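Local coordinates for protein putative esterase aq_1494 (Aquifex aeolicus, PDB 2EGR) that probably hydrolyses fatty acyl-CoA thioesters, as a putative esterase of the hotdog-fold 4-hydroxybenzoyl-CoA thioesterase family, at residues V54-A59 with T105-V110; Q17-H22 with K64-Y69; F3-R8 with F73-N78. All blocks are in the same frame, centred on the assembly; numbering follows the deposited sequence.

Contact 1 (V54-A59 with T105-V110)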
loop_
_atom_site.group_PDB
_atom_site.type_symbol
_atom_site.label_atom_id
_atom_site.label_comp_id
_atom_site.label_asym_id
_atom_site.label_seq_id
_atom_site.Cartn_x
_atom_site.Cartn_y
_atom_site.Cartn_z
ATOM N N VAL A 54 -10.218 15.705 -9.922
ATOM C CA VAL A 54 -11.415 14.872 -9.763
ATOM C C VAL A 54 -11.476 14.392 -8.306
ATOM O O VAL A 54 -10.546 13.742 -7.815
ATOM C CB VAL A 54 -11.458 13.697 -10.764
ATOM C CG1 VAL A 54 -12.574 12.712 -10.413
ATOM C CG2 VAL A 54 -11.624 14.235 -12.215
ATOM N N VAL A 55 -12.557 14.754 -7.620
ATOM C CA VAL A 55 -12.677 14.524 -6.174
ATOM C C VAL A 55 -13.663 13.399 -5.892
ATOM O O VAL A 55 -14.820 13.422 -6.329
ATOM C CB VAL A 55 -13.078 15.827 -5.394
ATOM C CG1 VAL A 55 -13.416 15.508 -3.913
ATOM C CG2 VAL A 55 -11.990 16.869 -5.508
ATOM N N LEU A 56 -13.205 12.392 -5.164
ATOM C CA LEU A 56 -14.098 11.304 -4.778
ATOM C C LEU A 56 -15.042 11.702 -3.627
ATOM O O LEU A 56 -14.601 12.216 -2.581
ATOM C CB LEU A 56 -13.272 10.082 -4.375
ATOM C CG LEU A 56 -14.088 8.863 -3.946
ATOM C CD1 LEU A 56 -14.836 8.254 -5.141
ATOM C CD2 LEU A 56 -13.181 7.824 -3.334
ATOM N N LEU A 57 -16.334 11.466 -3.829
ATOM C CA LEU A 57 -17.350 11.815 -2.824
ATOM C C LEU A 57 -17.718 10.654 -1.911
ATOM O O LEU A 57 -17.814 10.804 -0.667
ATOM C CB LEU A 57 -18.606 12.357 -3.519
ATOM C CG LEU A 57 -18.549 13.797 -4.028
ATOM C CD1 LEU A 57 -19.829 14.039 -4.834
ATOM C CD2 LEU A 57 -18.388 14.855 -2.904
ATOM N N ASN A 58 -17.957 9.502 -2.529
ATOM C CA ASN A 58 -18.208 8.258 -1.826
ATOM C C ASN A 58 -17.848 7.058 -2.692
ATOM O O ASN A 58 -17.700 7.183 -3.926
ATOM C CB ASN A 58 -19.654 8.136 -1.317
ATOM C CG ASN A 58 -20.677 8.133 -2.445
ATOM O OD1 ASN A 58 -20.731 7.207 -3.260
ATOM N ND2 ASN A 58 -21.500 9.185 -2.487
ATOM N N ALA A 59 -17.684 5.919 -2.028
ATOM C CA ALA A 59 -17.334 4.658 -2.681
ATOM C C ALA A 59 -17.931 3.494 -1.911
ATOM O O ALA A 59 -17.997 3.523 -0.657
ATOM C CB ALA A 59 -15.782 4.521 -2.783
ATOM N N THR A 105 -18.566 4.401 -7.415
ATOM C CA THR A 105 -17.878 5.593 -6.949
ATOM C C THR A 105 -18.538 6.835 -7.543
ATOM O O THR A 105 -18.905 6.860 -8.728
ATOM C CB THR A 105 -16.381 5.592 -7.315
ATOM O OG1 THR A 105 -16.231 5.540 -8.742
ATOM C CG2 THR A 105 -15.656 4.383 -6.679
ATOM N N LYS A 106 -18.685 7.861 -6.707
ATOM C CA LYS A 106 -19.229 9.140 -7.141
ATOM C C LYS A 106 -18.186 10.229 -6.963
ATOM O O LYS A 106 -17.436 10.259 -5.945
ATOM C CB LYS A 106 -20.521 9.458 -6.385
ATOM C CG LYS A 106 -21.130 10.784 -6.752
ATOM C CD LYS A 106 -22.352 11.085 -5.894
ATOM C CE LYS A 106 -23.189 12.185 -6.536
ATOM N NZ LYS A 106 -24.160 12.736 -5.545
ATOM N N HIS A 107 -18.125 11.113 -7.953
ATOM C CA HIS A 107 -17.069 12.109 -8.093
ATOM C C HIS A 107 -17.611 13.495 -8.407
ATOM O O HIS A 107 -18.685 13.648 -8.972
ATOM C CB HIS A 107 -16.103 11.725 -9.226
ATOM C CG HIS A 107 -15.513 10.359 -9.081
ATOM N ND1 HIS A 107 -16.171 9.217 -9.486
ATOM C CD2 HIS A 107 -14.347 9.950 -8.539
ATOM C CE1 HIS A 107 -15.430 8.163 -9.209
ATOM N NE2 HIS A 107 -14.324 8.580 -8.619
ATOM N N CYS A 108 -16.827 14.490 -8.065
ATOM C CA CYS A 108 -17.091 15.842 -8.481
ATOM C C CYS A 108 -15.763 16.431 -8.900
ATOM O O CYS A 108 -14.745 15.723 -8.912
ATOM C CB CYS A 108 -17.794 16.622 -7.359
ATOM S SG CYS A 108 -16.794 16.978 -5.917
ATOM N N MET A 109 -15.767 17.700 -9.303
ATOM C CA MET A 109 -14.575 18.317 -9.850
ATOM C C MET A 109 -14.264 19.661 -9.220
ATOM O O MET A 109 -15.167 20.421 -8.830
ATOM C CB MET A 109 -14.664 18.436 -11.377
ATOM C CG MET A 109 -14.541 17.095 -12.111
ATOM S SD MET A 109 -14.315 17.220 -13.890
ATOM C CE MET A 109 -14.930 15.642 -14.312
ATOM N N VAL A 110 -12.974 19.945 -9.129
ATOM C CA VAL A 110 -12.483 21.105 -8.406
ATOM C C VAL A 110 -11.443 21.867 -9.228
ATOM O O VAL A 110 -10.556 21.270 -9.872
ATOM C CB VAL A 110 -11.951 20.670 -6.987
ATOM C CG1 VAL A 110 -10.879 21.613 -6.441
ATOM C CG2 VAL A 110 -13.113 20.509 -6.009
#
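Cys108 holds SG between its backbone N and carbonyl carbon (chi1 69°), while Leu57 sets CG anti to its own carbonyl carbon (chi1 -77°). These torsions set Leu57 CG 4.1 Å from Cys108 SG, and Leu57 CD2 also reaches the sulphur. The same sulphur lies 3.9 Å from Val55 CB, flanked by two side chains of the opposing strand, and farther on Val55 CG2 meets Val110 CG2 at 3.8 Å. The strands run antiparallel with a marked twist, 147° between their directions. Val55 and Cys108 form a hydrogen-bonded pair whose bond from Val55 N to Cys108 O is 2.7 Å long.

Then the register slips. Lys106 O accepts Leu57 N, and Lys106 N donates to Asn58 O at 3.0 Å; two residues thus face one, a classic beta bulge. It turns Leu57 toward Lys106, where Leu57 CD1 rests 4.0 Å from Lys106 CG, on the aliphatic part of the lysine. On the other face Val54 and Leu56 lean against the imidazole of His107, Val54 CG2 approaches Met109 CG at 4.1 Å, and Ala59 packs its methyl on Thr105 CG2.

That second face looks toward helix 22-39, with Ala59 on Phe26 and Thr105 on Arg33. Strand 86-95 lies along the far side of 105-110, contributing Phe87 against His107 and Tyr91 to the hydroxyl of Thr105, while Asn58 and Ala59 pair with a strand of the second subunit, carrying the sheet across the interface.

Contact 2 (Q17-H22 with K64-Y69)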
loop_
_atom_site.group_PDB
_atom_site.type_symbol
_atom_site.label_atom_id
_atom_site.label_comp_id
_atom_site.label_asym_id
_atom_site.label_seq_id
_atom_site.Cartn_x
_atom_site.Cartn_y
_atom_site.Cartn_z
ATOM N N GLN A 17 -4.578 -13.700 4.709
ATOM C CA GLN A 17 -5.741 -14.588 4.435
ATOM C C GLN A 17 -5.584 -15.302 3.095
ATOM O O GLN A 17 -6.347 -16.239 2.783
ATOM C CB GLN A 17 -7.087 -13.854 4.476
ATOM C CG GLN A 17 -7.688 -13.649 5.902
ATOM C CD GLN A 17 -7.748 -14.942 6.784
ATOM O OE1 GLN A 17 -7.811 -16.073 6.281
ATOM N NE2 GLN A 17 -7.779 -14.750 8.108
ATOM N N GLY A 18 -4.601 -14.874 2.312
ATOM C CA GLY A 18 -4.333 -15.491 0.978
ATOM C C GLY A 18 -5.209 -14.930 -0.126
ATOM O O GLY A 18 -5.306 -15.519 -1.218
ATOM N N ILE A 19 -5.833 -13.789 0.145
ATOM C CA ILE A 19 -6.700 -13.107 -0.816
ATOM C C ILE A 19 -6.241 -11.691 -1.070
ATOM O O ILE A 19 -5.477 -11.131 -0.287
ATOM C CB ILE A 19 -8.203 -13.071 -0.350
ATOM C CG1 ILE A 19 -8.381 -12.182 0.909
ATOM C CG2 ILE A 19 -8.706 -14.512 -0.153
ATOM C CD1 ILE A 19 -9.836 -12.106 1.429
ATOM N N VAL A 20 -6.767 -11.074 -2.112
ATOM C CA VAL A 20 -6.547 -9.632 -2.303
ATOM C C VAL A 20 -7.217 -8.816 -1.187
ATOM O O VAL A 20 -8.426 -8.945 -0.930
ATOM C CB VAL A 20 -7.011 -9.157 -3.677
ATOM C CG1 VAL A 20 -6.855 -7.631 -3.815
ATOM C CG2 VAL A 20 -6.168 -9.874 -4.736
ATOM N N HIS A 21 -6.419 -7.954 -0.534
ATOM C CA HIS A 21 -6.967 -7.162 0.552
ATOM C C HIS A 21 -8.116 -6.261 0.035
ATOM O O HIS A 21 -8.003 -5.650 -1.038
ATOM C CB HIS A 21 -5.878 -6.297 1.214
ATOM C CG HIS A 21 -6.370 -5.572 2.430
ATOM N ND1 HIS A 21 -6.395 -6.143 3.695
ATOM C CD2 HIS A 21 -6.876 -4.328 2.568
ATOM C CE1 HIS A 21 -6.905 -5.271 4.553
ATOM N NE2 HIS A 21 -7.200 -4.163 3.896
ATOM N N HIS A 22 -9.206 -6.132 0.802
ATOM C CA HIS A 22 -10.374 -5.381 0.318
ATOM C C HIS A 22 -10.087 -3.934 -0.134
ATOM O O HIS A 22 -10.737 -3.413 -1.039
ATOM C CB HIS A 22 -11.541 -5.407 1.328
ATOM C CG HIS A 22 -11.251 -4.712 2.633
ATOM N ND1 HIS A 22 -10.621 -5.342 3.684
ATOM C CD2 HIS A 22 -11.527 -3.460 3.056
ATOM C CE1 HIS A 22 -10.521 -4.500 4.700
ATOM N NE2 HIS A 22 -11.069 -3.351 4.345
ATOM N N LYS A 64 -18.060 -10.680 -3.179
ATOM C CA LYS A 64 -18.794 -11.939 -3.311
ATOM C C LYS A 64 -17.892 -13.172 -3.261
ATOM O O LYS A 64 -18.202 -14.136 -2.574
ATOM C CB LYS A 64 -19.659 -11.934 -4.592
ATOM C CG LYS A 64 -20.453 -10.653 -4.795
ATOM C CD LYS A 64 -21.023 -10.558 -6.239
ATOM C CE LYS A 64 -21.911 -9.311 -6.402
ATOM N NZ LYS A 64 -23.211 -9.410 -5.627
ATOM N N LYS A 65 -16.782 -13.149 -4.002
ATOM C CA LYS A 65 -15.805 -14.214 -4.005
ATOM C C LYS A 65 -14.406 -13.570 -3.989
ATOM O O LYS A 65 -14.226 -12.510 -4.554
ATOM C CB LYS A 65 -15.952 -15.083 -5.264
ATOM C CG LYS A 65 -17.334 -15.808 -5.429
ATOM C CD LYS A 65 -17.401 -17.065 -4.545
ATOM C CE LYS A 65 -18.816 -17.688 -4.487
ATOM N NZ LYS A 65 -18.743 -19.171 -4.192
ATOM N N PRO A 66 -13.419 -14.237 -3.396
ATOM C CA PRO A 66 -12.091 -13.606 -3.317
ATOM C C PRO A 66 -11.322 -13.652 -4.635
ATOM O O PRO A 66 -11.653 -14.443 -5.509
ATOM C CB PRO A 66 -11.367 -14.466 -2.288
ATOM C CG PRO A 66 -11.953 -15.821 -2.485
ATOM C CD PRO A 66 -13.433 -15.547 -2.723
ATOM N N LEU A 67 -10.282 -12.820 -4.726
ATOM C CA LEU A 67 -9.270 -12.916 -5.763
ATOM C C LEU A 67 -7.975 -13.393 -5.086
ATOM O O LEU A 67 -7.683 -12.999 -3.940
ATOM C CB LEU A 67 -9.079 -11.564 -6.444
ATOM C CG LEU A 67 -10.173 -11.035 -7.401
ATOM C CD1 LEU A 67 -9.826 -9.608 -7.755
ATOM C CD2 LEU A 67 -10.253 -11.911 -8.643
ATOM N N PHE A 68 -7.229 -14.235 -5.798
ATOM C CA PHE A 68 -6.015 -14.857 -5.300
ATOM C C PHE A 68 -4.833 -14.318 -6.080
ATOM O O PHE A 68 -5.002 -13.772 -7.163
ATOM C CB PHE A 68 -6.078 -16.387 -5.494
ATOM C CG PHE A 68 -7.282 -17.029 -4.853
ATOM C CD1 PHE A 68 -7.550 -16.848 -3.516
ATOM C CD2 PHE A 68 -8.152 -17.823 -5.612
ATOM C CE1 PHE A 68 -8.705 -17.443 -2.900
ATOM C CE2 PHE A 68 -9.283 -18.425 -5.021
ATOM C CZ PHE A 68 -9.552 -18.234 -3.669
ATOM N N TYR A 69 -3.636 -14.503 -5.539
ATOM C CA TYR A 69 -2.412 -14.192 -6.240
ATOM C C TYR A 69 -2.416 -14.792 -7.639
ATOM O O TYR A 69 -2.684 -15.988 -7.799
ATOM C CB TYR A 69 -1.153 -14.703 -5.477
ATOM C CG TYR A 69 0.099 -14.598 -6.311
ATOM C CD1 TYR A 69 0.512 -13.361 -6.867
ATOM C CD2 TYR A 69 0.862 -15.734 -6.615
ATOM C CE1 TYR A 69 1.679 -13.286 -7.688
ATOM C CE2 TYR A 69 2.000 -15.654 -7.394
ATOM C CZ TYR A 69 2.415 -14.440 -7.915
ATOM O OH TYR A 69 3.545 -14.410 -8.695
HETATM O O HOH W 1 -3.224 -15.673 -3.014
HETATM O O HOH W 2 -10.076 -10.632 -2.435
#
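The ring of Phe68 receives Gly18 O at its edge, in the ring plane and 3.5 Å from Phe68 CD1, while Ile19 CG2 approaches Phe68 CE1 obliquely at 4.0 Å. The first torsion puts CG of Phe68 anti to the carbonyl carbon (chi1 -56°); the ring ends up nearer the 17-22 loop, although the CB of Phe68 points away from it. Beside it, Ile19 crosses the proline ring of Pro66 at about a right angle, and Ile19 CG2 presses to a tight 3.4 Å from Pro66 CB.

One direct hydrogen bond joins the loops, from Val20 N to Leu67 O at 2.8 Å. Two waters extend it: one links Gly18 O to Tyr69 N, the other Val20 O to Leu67 N. Gly18 has a positive phi, a conformation that favours glycine. The loop 17-22 borders the probable active site, for Asp15, the predicted catalytic residue, is hydrogen-bonded to Gln17 N and His21 ND1.

Val20 CG2 and Leu67 CB lie 3.8 Å apart, the two side chains side by side and pointing the same way. Both pack on Tyr25 of helix 22-39 and on Val9, and Leu67 also touches Val100 of strand 98-111 and Lys95 of strand 86-95.

Contact 3 (F3-R8 with F73-N78)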
loop_
_atom_site.group_PDB
_atom_site.type_symbol
_atom_site.label_atom_id
_atom_site.label_comp_id
_atom_site.label_asym_id
_atom_site.label_seq_id
_atom_site.Cartn_x
_atom_site.Cartn_y
_atom_site.Cartn_z
ATOM N N PHE A 3 -16.668 -0.586 -20.565
ATOM C CA PHE A 3 -15.228 -0.467 -20.734
ATOM C C PHE A 3 -14.609 -1.538 -19.862
ATOM O O PHE A 3 -14.990 -1.694 -18.692
ATOM C CB PHE A 3 -14.698 0.907 -20.322
ATOM C CG PHE A 3 -13.218 0.992 -20.394
ATOM C CD1 PHE A 3 -12.577 1.168 -21.635
ATOM C CD2 PHE A 3 -12.443 0.787 -19.247
ATOM C CE1 PHE A 3 -11.200 1.212 -21.711
ATOM C CE2 PHE A 3 -11.061 0.816 -19.329
ATOM C CZ PHE A 3 -10.447 1.038 -20.557
ATOM N N ILE A 4 -13.649 -2.265 -20.431
ATOM C CA ILE A 4 -13.032 -3.394 -19.763
ATOM C C ILE A 4 -11.577 -3.067 -19.437
ATOM O O ILE A 4 -10.803 -2.603 -20.298
ATOM C CB ILE A 4 -13.112 -4.647 -20.637
ATOM C CG1 ILE A 4 -14.573 -5.078 -20.820
ATOM C CG2 ILE A 4 -12.306 -5.813 -20.016
ATOM C CD1 ILE A 4 -14.721 -6.365 -21.622
ATOM N N TYR A 5 -11.219 -3.300 -18.182
ATOM C CA TYR A 5 -9.822 -3.216 -17.742
ATOM C C TYR A 5 -9.373 -4.594 -17.266
ATOM O O TYR A 5 -9.966 -5.167 -16.384
ATOM C CB TYR A 5 -9.700 -2.156 -16.629
ATOM C CG TYR A 5 -8.310 -1.992 -16.082
ATOM C CD1 TYR A 5 -7.288 -1.466 -16.873
ATOM C CD2 TYR A 5 -8.001 -2.342 -14.743
ATOM C CE1 TYR A 5 -6.011 -1.297 -16.371
ATOM C CE2 TYR A 5 -6.712 -2.170 -14.241
ATOM C CZ TYR A 5 -5.724 -1.652 -15.062
ATOM O OH TYR A 5 -4.424 -1.456 -14.593
ATOM N N ARG A 6 -8.329 -5.169 -17.866
ATOM C CA ARG A 6 -7.917 -6.523 -17.503
ATOM C C ARG A 6 -6.568 -6.483 -16.819
ATOM O O ARG A 6 -5.640 -5.807 -17.279
ATOM C CB ARG A 6 -7.850 -7.414 -18.755
ATOM C CG ARG A 6 -7.461 -8.820 -18.536
ATOM C CD ARG A 6 -8.318 -9.577 -19.617
ATOM N NE ARG A 6 -7.669 -10.774 -19.988
ATOM C CZ ARG A 6 -8.225 -11.886 -20.450
ATOM N NH1 ARG A 6 -9.550 -12.076 -20.618
ATOM N NH2 ARG A 6 -7.384 -12.837 -20.702
ATOM N N ARG A 7 -6.461 -7.232 -15.730
ATOM C CA ARG A 7 -5.441 -7.020 -14.728
ATOM C C ARG A 7 -5.110 -8.371 -14.093
ATOM O O ARG A 7 -5.988 -9.226 -13.933
ATOM C CB ARG A 7 -6.002 -6.018 -13.664
ATOM C CG ARG A 7 -5.112 -5.645 -12.471
ATOM C CD ARG A 7 -3.761 -5.093 -12.844
ATOM N NE ARG A 7 -3.401 -4.092 -11.836
ATOM C CZ ARG A 7 -2.911 -4.359 -10.636
ATOM N NH1 ARG A 7 -2.657 -5.602 -10.265
ATOM N NH2 ARG A 7 -2.662 -3.348 -9.805
ATOM N N ARG A 8 -3.838 -8.566 -13.736
ATOM C CA ARG A 8 -3.442 -9.739 -12.960
ATOM C C ARG A 8 -3.078 -9.358 -11.506
ATOM O O ARG A 8 -2.439 -8.335 -11.293
ATOM C CB ARG A 8 -2.251 -10.382 -13.651
ATOM C CG ARG A 8 -1.687 -11.578 -13.008
ATOM C CD ARG A 8 -0.484 -12.034 -13.826
ATOM N NE ARG A 8 -0.910 -12.435 -15.171
ATOM C CZ ARG A 8 -1.220 -13.676 -15.537
ATOM N NH1 ARG A 8 -1.198 -14.665 -14.676
ATOM N NH2 ARG A 8 -1.604 -13.922 -16.789
ATOM N N PHE A 73 -8.228 -10.993 -13.812
ATOM C CA PHE A 73 -9.560 -10.508 -13.558
ATOM C C PHE A 73 -9.830 -9.309 -14.466
ATOM O O PHE A 73 -8.916 -8.774 -15.093
ATOM C CB PHE A 73 -9.773 -10.220 -12.044
ATOM C CG PHE A 73 -8.981 -9.062 -11.542
ATOM C CD1 PHE A 73 -9.487 -7.773 -11.621
ATOM C CD2 PHE A 73 -7.693 -9.267 -11.023
ATOM C CE1 PHE A 73 -8.748 -6.675 -11.160
ATOM C CE2 PHE A 73 -6.939 -8.187 -10.592
ATOM C CZ PHE A 73 -7.459 -6.896 -10.653
ATOM N N GLU A 74 -11.099 -8.934 -14.577
ATOM C CA GLU A 74 -11.486 -7.798 -15.389
ATOM C C GLU A 74 -12.411 -6.949 -14.556
ATOM O O GLU A 74 -13.266 -7.469 -13.863
ATOM C CB GLU A 74 -12.180 -8.256 -16.696
ATOM C CG GLU A 74 -11.261 -9.116 -17.540
ATOM C CD GLU A 74 -11.862 -9.483 -18.884
ATOM O OE1 GLU A 74 -13.098 -9.490 -18.996
ATOM O OE2 GLU A 74 -11.078 -9.700 -19.829
ATOM N N VAL A 75 -12.180 -5.647 -14.634
ATOM C CA VAL A 75 -13.057 -4.624 -14.110
ATOM C C VAL A 75 -13.851 -4.056 -15.311
ATOM O O VAL A 75 -13.266 -3.458 -16.242
ATOM C CB VAL A 75 -12.213 -3.524 -13.469
ATOM C CG1 VAL A 75 -13.095 -2.415 -12.899
ATOM C CG2 VAL A 75 -11.263 -4.152 -12.402
ATOM N N HIS A 76 -15.158 -4.291 -15.303
ATOM C CA HIS A 76 -16.055 -3.747 -16.319
ATOM C C HIS A 76 -16.710 -2.516 -15.713
ATOM O O HIS A 76 -17.463 -2.616 -14.702
ATOM C CB HIS A 76 -17.145 -4.766 -16.666
ATOM C CG HIS A 76 -16.666 -5.976 -17.409
ATOM N ND1 HIS A 76 -15.423 -6.549 -17.228
ATOM C CD2 HIS A 76 -17.299 -6.747 -18.325
ATOM C CE1 HIS A 76 -15.313 -7.618 -18.002
ATOM N NE2 HIS A 76 -16.445 -7.767 -18.664
ATOM N N LEU A 77 -16.403 -1.376 -16.310
ATOM C CA LEU A 77 -16.793 -0.052 -15.835
ATOM C C LEU A 77 -17.969 0.440 -16.655
ATOM O O LEU A 77 -17.975 0.262 -17.880
ATOM C CB LEU A 77 -15.591 0.893 -16.032
ATOM C CG LEU A 77 -15.508 2.370 -15.686
ATOM C CD1 LEU A 77 -14.046 2.849 -15.568
ATOM C CD2 LEU A 77 -16.232 3.203 -16.735
ATOM N N ASN A 78 -18.938 1.075 -15.992
ATOM C CA ASN A 78 -20.054 1.746 -16.667
ATOM C C ASN A 78 -20.342 3.121 -16.048
ATOM O O ASN A 78 -20.313 3.251 -14.824
ATOM C CB ASN A 78 -21.293 0.854 -16.611
ATOM C CG ASN A 78 -22.494 1.454 -17.382
ATOM O OD1 ASN A 78 -22.380 1.790 -18.575
ATOM N ND2 ASN A 78 -23.633 1.596 -16.701
#
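In the curved antiparallel sheet of the hotdog fold, the N-terminal strand Phe3-Arg8 pairs with Phe73-Asn78, the side facing helix 22-39 carrying Phe3, Tyr5, Arg7, Phe73, Val75 and Leu77. Three hydrogen-bonded pairs, Phe3 with Leu77, Tyr5 with Val75 and Arg7 with Phe73, contribute two backbone bonds each, in unbroken register.

Phe73 has CG between its backbone N and carbonyl carbon (chi1 68°), and its ring lies alongside the start of the Arg7 chain. Arg7 CB sits over a ring face as a CH-pi contact, 3.9 Å from the Phe73 centroid, and Arg7 CG comes within 3.2 Å of Phe73 CZ. An alanine in place of Phe73 would remove the ring that Arg7, Tyr28 and Leu67 pack on, and would probably open a gap and let the first part of the Arg7 chain turn. The guanidinium is gripped on every nitrogen: NE by Glu31, NH2 by Glu13, and Arg7 NH1 by Arg8 O at 2.9 Å. Glu31 also accepts the hydroxyl of Tyr5, coupling the two side chains through one carboxylate.

On the other face, Arg6 and Glu74 form a salt bridge from NH1 to OE2, though the place of that oxygen is less sure. Next to it Ile4 lies side by side with His76, and Ile4 CG1 stands 3.8 Å from the centroid of the His76 ring, only 6° off its normal.

Contacts 1 and 3 belong to one sheet but lie on opposite sides of the chain's centre, their centres about 20 Å apart; contact 2 joins loops at the periphery, about 18 Å from that centre. All three are partly buried and each reaches helix 22-39. Their chemistry follows their place: the side-chain contacts of contact 1 are mostly apolar, with a bulge near the subunit interface; contact 3 is regular in backbone and carries one salt bridge on one face and, on the other, an arginine paired with acidic residues beyond the two strands; contact 2, lacking strand pairing, relies on one direct bond and two waters. Contacts 2 and 3 meet where Leu67 CD2 lies 3.8 Å from Phe73 CB, whereas contact 1 touches neither.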